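Local coordinates for CalS13 (Micromonospora echinospora, PDB 4ZAS), which is probably a pyridoxal phosphate-dependent sugar aminotransferase of the DegT/DnrJ/EryC1 family, and binds dTDP-4-keto-6-deoxyglucose, at residues Ala337-Ile347 / His395-Trp404. Numbering follows the deposited sequence.
Sequences AFMRRLLDAGI and HVVETIKSGW
F338 meets W404 edge to face: its ring edge, led by CD1, points at the six-membered ring of the indole, the centroids 5.0 Å apart and the planes at 76°. F338 CB adds a CH-pi contact, 3.9 Å from the centroid of the five-membered ring, so the whole indole lies against the start of segment 337-347. W404 chi1 of 65°, with CG between the backbone N and the carbonyl carbon, brings one face of the indole against F338 CB and CD1, and NE1 is hydrogen-bonded to R333 O. Nearby, R341 NE and NH2 both donate to S402 OG (3.0 Å from NH2), which lies close to the guanidinium plane. S402 OG in turn donates to T399 O (2.6 Å), which fixes its rotation. In the middle, L342 CD1 packs on T399 CG2 at 3.6 Å. At the far end H395 NE2 donates to A345 O (2.7 Å), just before the Schellman turn at G346, while I347 CD1 rests near H395 CD2. With an alanine at W404, the F338 edge is likely to lose its aromatic face and R333 O the indole N-H. The axes of 337-344 and 395-401 approach to 9.9 Å, their N-to-C directions at 131°, an oblique antiparallel packing in the small C-terminal domain; strand 379-382 backs F338, V396 and I400, strand 312-313 touches I400 and W404, and helix 275-305 lies against V396.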
# COMPACT_ATOMS: atom_id res chain seq x y z
N ALA A 337 -4.14 12.84 -35.27
CA ALA A 337 -3.15 13.13 -36.30
C ALA A 337 -1.94 13.82 -35.68
O ALA A 337 -0.81 13.59 -36.10
CB ALA A 337 -3.76 13.97 -37.43
N PHE A 338 -2.18 14.64 -34.66
CA PHE A 338 -1.10 15.32 -33.95
C PHE A 338 -0.12 14.32 -33.30
O PHE A 338 1.08 14.35 -33.54
CB PHE A 338 -1.66 16.24 -32.87
CG PHE A 338 -0.61 16.96 -32.05
CD1 PHE A 338 -0.01 18.11 -32.52
CD2 PHE A 338 -0.21 16.46 -30.82
CE1 PHE A 338 0.95 18.77 -31.77
CE2 PHE A 338 0.76 17.11 -30.07
CZ PHE A 338 1.34 18.27 -30.55
N MET A 339 -0.67 13.43 -32.48
CA MET A 339 0.14 12.45 -31.75
C MET A 339 0.83 11.55 -32.74
O MET A 339 1.99 11.18 -32.54
CB MET A 339 -0.74 11.64 -30.79
CG MET A 339 -1.58 12.51 -29.87
SD MET A 339 -2.39 11.62 -28.55
CE MET A 339 -3.81 10.96 -29.44
N ARG A 340 0.12 11.21 -33.81
CA ARG A 340 0.68 10.34 -34.83
C ARG A 340 1.90 10.98 -35.50
O ARG A 340 2.94 10.35 -35.66
CB ARG A 340 -0.38 10.03 -35.89
CG ARG A 340 0.03 9.04 -36.95
CD ARG A 340 0.59 7.76 -36.33
NE ARG A 340 0.43 6.64 -37.25
CZ ARG A 340 1.20 6.43 -38.32
NH1 ARG A 340 2.21 7.24 -38.58
NH2 ARG A 340 0.97 5.39 -39.11
N ARG A 341 1.76 12.26 -35.84
CA ARG A 341 2.83 13.01 -36.49
C ARG A 341 4.08 13.08 -35.62
O ARG A 341 5.18 12.80 -36.08
CB ARG A 341 2.34 14.43 -36.82
CG ARG A 341 3.32 15.35 -37.53
CD ARG A 341 3.35 15.13 -39.01
NE ARG A 341 4.02 16.26 -39.67
CZ ARG A 341 4.22 16.37 -40.98
NH1 ARG A 341 3.80 15.41 -41.81
NH2 ARG A 341 4.82 17.45 -41.47
N LEU A 342 3.90 13.42 -34.34
CA LEU A 342 5.04 13.53 -33.43
C LEU A 342 5.66 12.17 -33.15
O LEU A 342 6.86 12.08 -32.88
CB LEU A 342 4.66 14.21 -32.12
CG LEU A 342 4.94 15.71 -32.04
CD1 LEU A 342 4.05 16.45 -33.00
CD2 LEU A 342 4.76 16.23 -30.62
N LEU A 343 4.86 11.11 -33.22
CA LEU A 343 5.39 9.77 -32.99
C LEU A 343 6.36 9.39 -34.10
O LEU A 343 7.40 8.80 -33.84
CB LEU A 343 4.27 8.73 -32.94
CG LEU A 343 4.73 7.33 -32.53
CD1 LEU A 343 5.31 7.35 -31.12
CD2 LEU A 343 3.63 6.29 -32.68
N ASP A 344 6.05 9.79 -35.33
CA ASP A 344 6.92 9.54 -36.47
C ASP A 344 8.26 10.27 -36.37
O ASP A 344 9.25 9.83 -36.96
CB ASP A 344 6.22 9.96 -37.76
CG ASP A 344 4.97 9.15 -38.05
OD1 ASP A 344 4.72 8.15 -37.34
OD2 ASP A 344 4.26 9.50 -39.01
N ALA A 345 8.27 11.37 -35.64
CA ALA A 345 9.49 12.15 -35.43
C ALA A 345 10.21 11.69 -34.17
O ALA A 345 11.22 12.27 -33.76
CB ALA A 345 9.15 13.63 -35.35
N GLY A 346 9.70 10.63 -33.54
CA GLY A 346 10.36 10.09 -32.37
C GLY A 346 10.05 10.83 -31.10
O GLY A 346 10.84 10.82 -30.15
N ILE A 347 8.89 11.46 -31.07
CA ILE A 347 8.48 12.22 -29.92
C ILE A 347 7.30 11.53 -29.26
O ILE A 347 6.25 11.33 -29.87
CB ILE A 347 8.14 13.65 -30.31
CG1 ILE A 347 9.35 14.29 -30.97
CG2 ILE A 347 7.69 14.44 -29.08
CD1 ILE A 347 8.99 15.50 -31.81
N HIS A 395 13.58 19.99 -31.76
CA HIS A 395 12.94 18.99 -32.59
C HIS A 395 11.44 18.92 -32.38
O HIS A 395 10.69 18.73 -33.34
CB HIS A 395 13.55 17.62 -32.34
CG HIS A 395 12.98 16.56 -33.22
ND1 HIS A 395 13.11 16.59 -34.59
CD2 HIS A 395 12.26 15.46 -32.93
CE1 HIS A 395 12.50 15.53 -35.11
NE2 HIS A 395 11.97 14.83 -34.12
N VAL A 396 11.02 19.03 -31.13
CA VAL A 396 9.60 19.07 -30.77
C VAL A 396 8.92 20.27 -31.39
O VAL A 396 7.91 20.15 -32.10
CB VAL A 396 9.43 19.08 -29.26
CG1 VAL A 396 7.98 19.38 -28.89
CG2 VAL A 396 9.89 17.75 -28.67
N VAL A 397 9.48 21.44 -31.13
CA VAL A 397 8.98 22.67 -31.68
C VAL A 397 8.93 22.61 -33.20
O VAL A 397 7.92 22.96 -33.82
CB VAL A 397 9.84 23.84 -31.22
CG1 VAL A 397 9.54 25.10 -32.01
CG2 VAL A 397 9.71 24.04 -29.72
N GLU A 398 10.02 22.13 -33.80
CA GLU A 398 10.13 22.10 -35.26
C GLU A 398 9.07 21.17 -35.85
O GLU A 398 8.45 21.49 -36.87
CB GLU A 398 11.53 21.64 -35.67
CG GLU A 398 12.11 22.24 -36.95
CD GLU A 398 12.22 23.76 -36.91
OE1 GLU A 398 12.33 24.34 -35.80
OE2 GLU A 398 12.24 24.38 -38.01
N THR A 399 8.86 20.04 -35.19
CA THR A 399 7.88 19.05 -35.63
C THR A 399 6.44 19.56 -35.57
O THR A 399 5.69 19.40 -36.53
CB THR A 399 7.96 17.78 -34.77
OG1 THR A 399 9.26 17.20 -34.91
CG2 THR A 399 6.89 16.77 -35.20
N ILE A 400 6.09 20.20 -34.46
CA ILE A 400 4.75 20.76 -34.27
C ILE A 400 4.48 21.80 -35.36
O ILE A 400 3.37 21.87 -35.91
CB ILE A 400 4.57 21.35 -32.84
CG1 ILE A 400 4.73 20.26 -31.78
CG2 ILE A 400 3.22 22.02 -32.69
CD1 ILE A 400 4.61 20.73 -30.33
N LYS A 401 5.50 22.59 -35.70
CA LYS A 401 5.40 23.63 -36.74
C LYS A 401 5.28 23.07 -38.17
O LYS A 401 4.88 23.79 -39.10
CB LYS A 401 6.61 24.57 -36.65
CG LYS A 401 6.50 25.63 -35.54
CD LYS A 401 7.73 26.53 -35.48
CE LYS A 401 7.61 27.60 -34.40
NZ LYS A 401 8.87 28.37 -34.23
N SER A 402 5.65 21.80 -38.37
CA SER A 402 5.55 21.17 -39.68
C SER A 402 4.10 20.79 -40.00
O SER A 402 3.80 20.25 -41.05
CB SER A 402 6.43 19.91 -39.76
OG SER A 402 5.85 18.84 -39.03
N GLY A 403 3.22 21.04 -39.04
CA GLY A 403 1.81 20.77 -39.24
C GLY A 403 1.42 19.31 -39.18
O GLY A 403 2.25 18.40 -39.09
N TRP A 404 0.11 19.09 -39.24
CA TRP A 404 -0.45 17.75 -39.21
C TRP A 404 -1.85 17.82 -39.79
O TRP A 404 -2.13 18.73 -40.59
CB TRP A 404 -0.45 17.19 -37.79
CG TRP A 404 -1.35 17.91 -36.81
CD1 TRP A 404 -2.61 17.54 -36.42
CD2 TRP A 404 -1.06 19.13 -36.11
NE1 TRP A 404 -3.11 18.44 -35.50
CE2 TRP A 404 -2.18 19.43 -35.31
CE3 TRP A 404 0.04 20.00 -36.08
CZ2 TRP A 404 -2.23 20.56 -34.49
CZ3 TRP A 404 -0.02 21.11 -35.27
CH2 TRP A 404 -1.14 21.38 -34.49
OXT TRP A 404 -2.73 17.02 -39.47